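Local coordinates for Sel1 repeat family protein (Pseudomonas aeruginosa, PDB 6LCH) that probably serves as an immunity protein against PldB, an effector of the type VI secretion system, and is built on Sel1 repeats, at residues G57-M62 / L94-G99; H63-L68 / L85-K90. One frame throughout, in Å; residues are numbered along the deposited sequence.

Contact 1 (G57-M62 / L94-G99); sequences GHWKAM and LDVPQG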
loop_
_atom_site.group_PDB
_atom_site.type_symbol
_atom_site.label_atom_id
_atom_site.label_comp_id
_atom_site.label_asym_id
_atom_site.label_seq_id
_atom_site.Cartn_x
_atom_site.Cartn_y
_atom_site.Cartn_z
ATOM N N GLY A 57 -11.095 -19.656 5.885
ATOM C CA GLY A 57 -11.545 -18.286 6.024
ATOM C C GLY A 57 -10.461 -17.237 6.149
ATOM O O GLY A 57 -10.781 -16.073 6.422
ATOM N N HIS A 58 -9.196 -17.603 5.967
ATOM C CA HIS A 58 -8.106 -16.647 6.118
ATOM C C HIS A 58 -8.135 -15.645 4.969
ATOM O O HIS A 58 -8.004 -16.031 3.803
ATOM C CB HIS A 58 -6.768 -17.381 6.157
ATOM C CG HIS A 58 -5.663 -16.580 6.766
ATOM N ND1 HIS A 58 -4.964 -15.620 6.063
ATOM C CD2 HIS A 58 -5.140 -16.589 8.015
ATOM C CE1 HIS A 58 -4.052 -15.079 6.852
ATOM N NE2 HIS A 58 -4.139 -15.648 8.041
ATOM N N TRP A 59 -8.292 -14.358 5.289
ATOM C CA TRP A 59 -8.560 -13.398 4.222
ATOM C C TRP A 59 -7.292 -12.896 3.540
ATOM O O TRP A 59 -7.326 -12.585 2.343
ATOM C CB TRP A 59 -9.421 -12.239 4.746
ATOM C CG TRP A 59 -8.753 -11.287 5.684
ATOM C CD1 TRP A 59 -8.745 -11.347 7.046
ATOM C CD2 TRP A 59 -8.015 -10.112 5.328
ATOM N NE1 TRP A 59 -8.038 -10.288 7.561
ATOM C CE2 TRP A 59 -7.578 -9.515 6.526
ATOM C CE3 TRP A 59 -7.675 -9.512 4.110
ATOM C CZ2 TRP A 59 -6.823 -8.341 6.543
ATOM C CZ3 TRP A 59 -6.921 -8.351 4.129
ATOM C CH2 TRP A 59 -6.504 -7.776 5.337
ATOM N N LYS A 60 -6.166 -12.828 4.249
ATOM C CA LYS A 60 -4.924 -12.470 3.572
ATOM C C LYS A 60 -4.461 -13.594 2.654
ATOM O O LYS A 60 -3.910 -13.340 1.578
ATOM C CB LYS A 60 -3.847 -12.116 4.592
ATOM C CG LYS A 60 -4.048 -10.751 5.215
ATOM C CD LYS A 60 -3.475 -10.688 6.613
ATOM C CE LYS A 60 -3.463 -9.260 7.128
ATOM N NZ LYS A 60 -2.395 -8.452 6.479
ATOM N N ALA A 61 -4.693 -14.844 3.054
ATOM C CA ALA A 61 -4.386 -15.968 2.177
ATOM C C ALA A 61 -5.220 -15.919 0.904
ATOM O O ALA A 61 -4.721 -16.226 -0.182
ATOM C CB ALA A 61 -4.613 -17.285 2.918
ATOM N N MET A 62 -6.499 -15.541 1.020
ATOM C CA MET A 62 -7.340 -15.371 -0.162
ATOM C C MET A 62 -6.798 -14.272 -1.062
ATOM O O MET A 62 -6.747 -14.426 -2.289
ATOM C CB MET A 62 -8.772 -15.034 0.256
ATOM C CG MET A 62 -9.499 -16.156 0.944
ATOM S SD MET A 62 -11.226 -15.744 1.199
ATOM C CE MET A 62 -11.162 -14.537 2.491
ATOM N N LEU A 94 -17.309 -12.555 3.769
ATOM C CA LEU A 94 -16.913 -12.238 5.130
ATOM C C LEU A 94 -16.886 -10.740 5.398
ATOM O O LEU A 94 -16.453 -10.326 6.478
ATOM C CB LEU A 94 -15.539 -12.838 5.430
ATOM C CG LEU A 94 -15.408 -14.362 5.367
ATOM C CD1 LEU A 94 -13.945 -14.766 5.414
ATOM C CD2 LEU A 94 -16.192 -15.020 6.502
ATOM N N ASP A 95 -17.326 -9.925 4.437
ATOM C CA ASP A 95 -17.315 -8.466 4.559
ATOM C C ASP A 95 -15.907 -7.922 4.797
ATOM O O ASP A 95 -15.716 -6.936 5.514
ATOM C CB ASP A 95 -18.272 -7.991 5.656
ATOM C CG ASP A 95 -18.916 -6.661 5.321
ATOM O OD1 ASP A 95 -19.124 -5.843 6.240
ATOM O OD2 ASP A 95 -19.197 -6.431 4.127
ATOM N N VAL A 96 -14.914 -8.558 4.184
ATOM C CA VAL A 96 -13.528 -8.113 4.307
ATOM C C VAL A 96 -13.337 -6.891 3.413
ATOM O O VAL A 96 -13.600 -6.965 2.205
ATOM C CB VAL A 96 -12.540 -9.234 3.945
ATOM C CG1 VAL A 96 -11.122 -8.699 3.957
ATOM C CG2 VAL A 96 -12.672 -10.394 4.920
ATOM N N PRO A 97 -12.907 -5.751 3.959
ATOM C CA PRO A 97 -12.822 -4.533 3.131
ATOM C C PRO A 97 -11.895 -4.676 1.936
ATOM O O PRO A 97 -12.201 -4.148 0.860
ATOM C CB PRO A 97 -12.323 -3.473 4.122
ATOM C CG PRO A 97 -12.695 -4.003 5.475
ATOM C CD PRO A 97 -12.588 -5.492 5.372
ATOM N N GLN A 98 -10.775 -5.387 2.089
ATOM C CA GLN A 98 -9.889 -5.617 0.950
ATOM C C GLN A 98 -10.579 -6.425 -0.145
ATOM O O GLN A 98 -10.232 -6.294 -1.323
ATOM C CB GLN A 98 -8.609 -6.321 1.415
ATOM C CG GLN A 98 -7.515 -6.420 0.346
ATOM C CD GLN A 98 -6.895 -5.075 0.009
ATOM O OE1 GLN A 98 -6.715 -4.220 0.882
ATOM N NE2 GLN A 98 -6.560 -4.882 -1.263
ATOM N N GLY A 99 -11.562 -7.252 0.219
ATOM C CA GLY A 99 -12.266 -8.036 -0.786
ATOM C C GLY A 99 -13.016 -7.180 -1.789
ATOM O O GLY A 99 -13.088 -7.515 -2.974
#

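Contact 2 (H63-L68 / L85-K90); sequences HNLANL and LDLYQK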
loop_
_atom_site.group_PDB
_atom_site.type_symbol
_atom_site.label_atom_id
_atom_site.label_comp_id
_atom_site.label_asym_id
_atom_site.label_seq_id
_atom_site.Cartn_x
_atom_site.Cartn_y
_atom_site.Cartn_z
ATOM N N HIS A 63 -6.405 -13.149 -0.466
ATOM C CA HIS A 63 -5.843 -12.048 -1.238
ATOM C C HIS A 63 -4.550 -12.469 -1.931
ATOM O O HIS A 63 -4.390 -12.276 -3.142
ATOM C CB HIS A 63 -5.614 -10.849 -0.316
ATOM C CG HIS A 63 -4.838 -9.735 -0.947
ATOM N ND1 HIS A 63 -5.431 -8.755 -1.712
ATOM C CD2 HIS A 63 -3.514 -9.445 -0.924
ATOM C CE1 HIS A 63 -4.507 -7.911 -2.137
ATOM N NE2 HIS A 63 -3.335 -8.307 -1.673
ATOM N N ASN A 64 -3.617 -13.056 -1.177
ATOM C CA ASN A 64 -2.333 -13.442 -1.759
ATOM C C ASN A 64 -2.509 -14.488 -2.849
ATOM O O ASN A 64 -1.858 -14.417 -3.897
ATOM C CB ASN A 64 -1.396 -13.973 -0.675
ATOM C CG ASN A 64 -0.729 -12.869 0.105
ATOM O OD1 ASN A 64 -1.222 -11.743 0.148
ATOM N ND2 ASN A 64 0.396 -13.184 0.736
ATOM N N LEU A 65 -3.377 -15.475 -2.617
ATOM C CA LEU A 65 -3.558 -16.534 -3.604
ATOM C C LEU A 65 -4.209 -15.999 -4.871
ATOM O O LEU A 65 -3.780 -16.328 -5.984
ATOM C CB LEU A 65 -4.391 -17.668 -3.006
ATOM C CG LEU A 65 -4.636 -18.857 -3.931
ATOM C CD1 LEU A 65 -3.311 -19.383 -4.464
ATOM C CD2 LEU A 65 -5.413 -19.947 -3.199
ATOM N N ALA A 66 -5.237 -15.162 -4.723
ATOM C CA ALA A 66 -5.905 -14.608 -5.895
ATOM C C ALA A 66 -4.966 -13.724 -6.703
ATOM O O ALA A 66 -5.054 -13.679 -7.936
ATOM C CB ALA A 66 -7.143 -13.825 -5.470
ATOM N N ASN A 67 -4.058 -13.009 -6.034
ATOM C CA ASN A 67 -3.089 -12.222 -6.787
ATOM C C ASN A 67 -2.208 -13.114 -7.648
ATOM O O ASN A 67 -1.773 -12.690 -8.719
ATOM C CB ASN A 67 -2.220 -11.370 -5.863
ATOM C CG ASN A 67 -1.463 -10.291 -6.624
ATOM O OD1 ASN A 67 -2.061 -9.494 -7.349
ATOM N ND2 ASN A 67 -0.142 -10.277 -6.484
ATOM N N LEU A 68 -1.940 -14.344 -7.206
ATOM C CA LEU A 68 -1.230 -15.294 -8.059
ATOM C C LEU A 68 -2.095 -15.723 -9.243
ATOM O O LEU A 68 -1.618 -15.781 -10.383
ATOM C CB LEU A 68 -0.790 -16.513 -7.244
ATOM C CG LEU A 68 -0.028 -16.280 -5.935
ATOM C CD1 LEU A 68 0.462 -17.602 -5.354
ATOM C CD2 LEU A 68 1.131 -15.315 -6.130
ATOM N N LEU A 85 -11.646 -14.532 -8.916
ATOM C CA LEU A 85 -12.965 -13.977 -8.625
ATOM C C LEU A 85 -13.627 -14.708 -7.468
ATOM O O LEU A 85 -14.209 -14.078 -6.577
ATOM C CB LEU A 85 -13.862 -14.050 -9.864
ATOM C CG LEU A 85 -13.481 -13.273 -11.125
ATOM C CD1 LEU A 85 -14.447 -13.602 -12.257
ATOM C CD2 LEU A 85 -13.471 -11.786 -10.856
ATOM N N ASP A 86 -13.557 -16.041 -7.470
ATOM C CA ASP A 86 -14.188 -16.817 -6.407
ATOM C C ASP A 86 -13.540 -16.535 -5.061
ATOM O O ASP A 86 -14.227 -16.487 -4.035
ATOM C CB ASP A 86 -14.128 -18.307 -6.738
ATOM C CG ASP A 86 -14.823 -18.639 -8.043
ATOM O OD1 ASP A 86 -14.606 -19.754 -8.566
ATOM O OD2 ASP A 86 -15.580 -17.780 -8.550
ATOM N N LEU A 87 -12.221 -16.338 -5.044
ATOM C CA LEU A 87 -11.554 -15.947 -3.808
ATOM C C LEU A 87 -11.969 -14.546 -3.380
ATOM O O LEU A 87 -12.147 -14.286 -2.184
ATOM C CB LEU A 87 -10.039 -16.026 -3.980
ATOM C CG LEU A 87 -9.428 -17.424 -3.865
ATOM C CD1 LEU A 87 -8.067 -17.470 -4.548
ATOM C CD2 LEU A 87 -9.311 -17.854 -2.407
ATOM N N TYR A 88 -12.123 -13.629 -4.342
ATOM C CA TYR A 88 -12.580 -12.281 -4.019
ATOM C C TYR A 88 -14.008 -12.287 -3.476
ATOM O O TYR A 88 -14.334 -11.495 -2.584
ATOM C CB TYR A 88 -12.457 -11.380 -5.255
ATOM C CG TYR A 88 -11.019 -11.129 -5.694
ATOM C CD1 TYR A 88 -9.987 -11.201 -4.790
ATOM C CD2 TYR A 88 -10.697 -10.827 -7.004
ATOM C CE1 TYR A 88 -8.671 -10.970 -5.151
ATOM C CE2 TYR A 88 -9.374 -10.606 -7.378
ATOM C CZ TYR A 88 -8.371 -10.675 -6.447
ATOM O OH TYR A 88 -7.065 -10.453 -6.817
ATOM N N GLN A 89 -14.869 -13.176 -3.981
ATOM C CA GLN A 89 -16.236 -13.247 -3.474
ATOM C C GLN A 89 -16.293 -13.858 -2.078
ATOM O O GLN A 89 -17.151 -13.480 -1.270
ATOM C CB GLN A 89 -17.118 -14.044 -4.435
ATOM C CG GLN A 89 -18.600 -14.041 -4.064
ATOM C CD GLN A 89 -19.176 -12.641 -3.958
ATOM O OE1 GLN A 89 -18.981 -11.809 -4.843
ATOM N NE2 GLN A 89 -19.896 -12.376 -2.871
ATOM N N LYS A 90 -15.401 -14.801 -1.775
ATOM C CA LYS A 90 -15.331 -15.324 -0.415
ATOM C C LYS A 90 -14.890 -14.244 0.563
ATOM O O LYS A 90 -15.361 -14.203 1.704
ATOM C CB LYS A 90 -14.391 -16.530 -0.361
ATOM C CG LYS A 90 -14.894 -17.735 -1.148
ATOM C CD LYS A 90 -13.757 -18.684 -1.505
ATOM C CE LYS A 90 -14.063 -19.458 -2.781
ATOM N NZ LYS A 90 -15.311 -20.263 -2.683
HETATM O O HOH W 1 -5.396 -10.119 -4.863
#

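Contact 1 (G57-M62 / L94-G99)
Trp59 and Val96 meet where the starts of helix 59-70 and helix 97-107 come together in a protein of Sel1 repeats, the TPR-like kind that stack into an alpha-alpha solenoid. From CB outward, the Trp59 side chain runs along the valine. CB lies 3.7 Å from Val96 CG2; CG and CD2 pass under Val96 CG1; CE3 makes the closest touch, 3.5 Å from Val96 CG1; and CZ3, on the six-membered ring, reaches Gln98 CB at 3.8 Å. With CG set between the backbone N and the carbonyl carbon (chi1 71°), the indole is placed where Val96 CG1 lies over the rim of one face and Lys60 CG over the rim of the other. A branched valine suits this place because each methyl finds its own part of the tryptophan, while Gln98 lends only its aliphatic CB: its amide turns off to Asn132 and Asp102. Leu17 and Pro18, from the N-terminal part of the chain, add further cover to Trp59 and Val96 respectively.

At the other end, Leu94 CD1 rests 3.6 Å from Gly57 O and 4.0 Å from Met62 CE, the methyl brought there by the bend at the end of the methionine chain (chi3 -72°). Gly57 closes the preceding helix in a Schellman motif with positive phi, a conformation in which a CB would press on the carbonyl before it; Asp95, also at positive phi, ends helix 81-93 in the same way. His58 N-caps helix 59-70; its NE2 hydrogen-bonds to Asp25 and its ring stacks with Tyr28, while its ND1 takes the N-H of Ala61 at 3.1 Å, with the donor only 9° out of the imidazole plane.

Contact 2 (H63-L68 / L85-K90)
Ala66 faces both Leu87 and Tyr88, its one methyl fitting between a leucine and a tyrosine of the partner helix. The two helices, the antiparallel pair (helical hairpin) of a Sel1 repeat, have 159° between their directions, and their axes approach to 9.0 Å. A small residue at Ala66 suits so near a pass, its CA lying 6.2 Å from that of Leu87.

Leu87 sets out toward the opposite helix. Its CD1 comes down near Ala66 N and also reaches Leu65, whose side chain it meets at about a right angle, with CG of Leu65 3.8 Å away. With CG anti to the backbone N (chi1 -179°), Leu65 sets CG and CD2 against Leu87 CD1.

Tyr88 behaves differently: it leaves its helix at a slant, yet the long side chain reaches the neighbour. Ala66 CB lies obliquely against the ring, 3.3 Å from CE1 and 3.5 Å from CZ. A tyrosine serves here because its ring carbons pack on the methyl while its hydroxyl hydrogen-bonds to a water: OH is 2.6 Å from this water, which lies in the plane of the ring and donates to His63 O at 2.9 Å. The same water sits over one face of the His63 imidazole, near its rim.

On the flanks, Tyr50 and Ser51 of helix 43-55 pack on Leu65, and Ala54 on Leu87. Helix 97-107 closes another side, where Asp102, Met103 and Met106 line Tyr88 and Asp102 also hydrogen-bonds to His63 ND1.

Overall arrangement
From the N terminus, the chain leaves helix 43-55, turns at the start of 57-62 and enters helix 59-70, whose first turn serves contact 1 and whose next turns serve contact 2. It then loops back along helix 81-93, where 85-90 closes the shorter loop of contact 2. Only afterwards does 94-99, leading into helix 97-107, close the longer loop of contact 1, so that contact 2 falls wholly within it. Helix 59-70 thus pairs first with its antiparallel successor and then with the start of the helix beyond. The two contacts also touch each other: Met62 packs on Leu87 and Lys90, and Gln98 on His63, joining three successive helices.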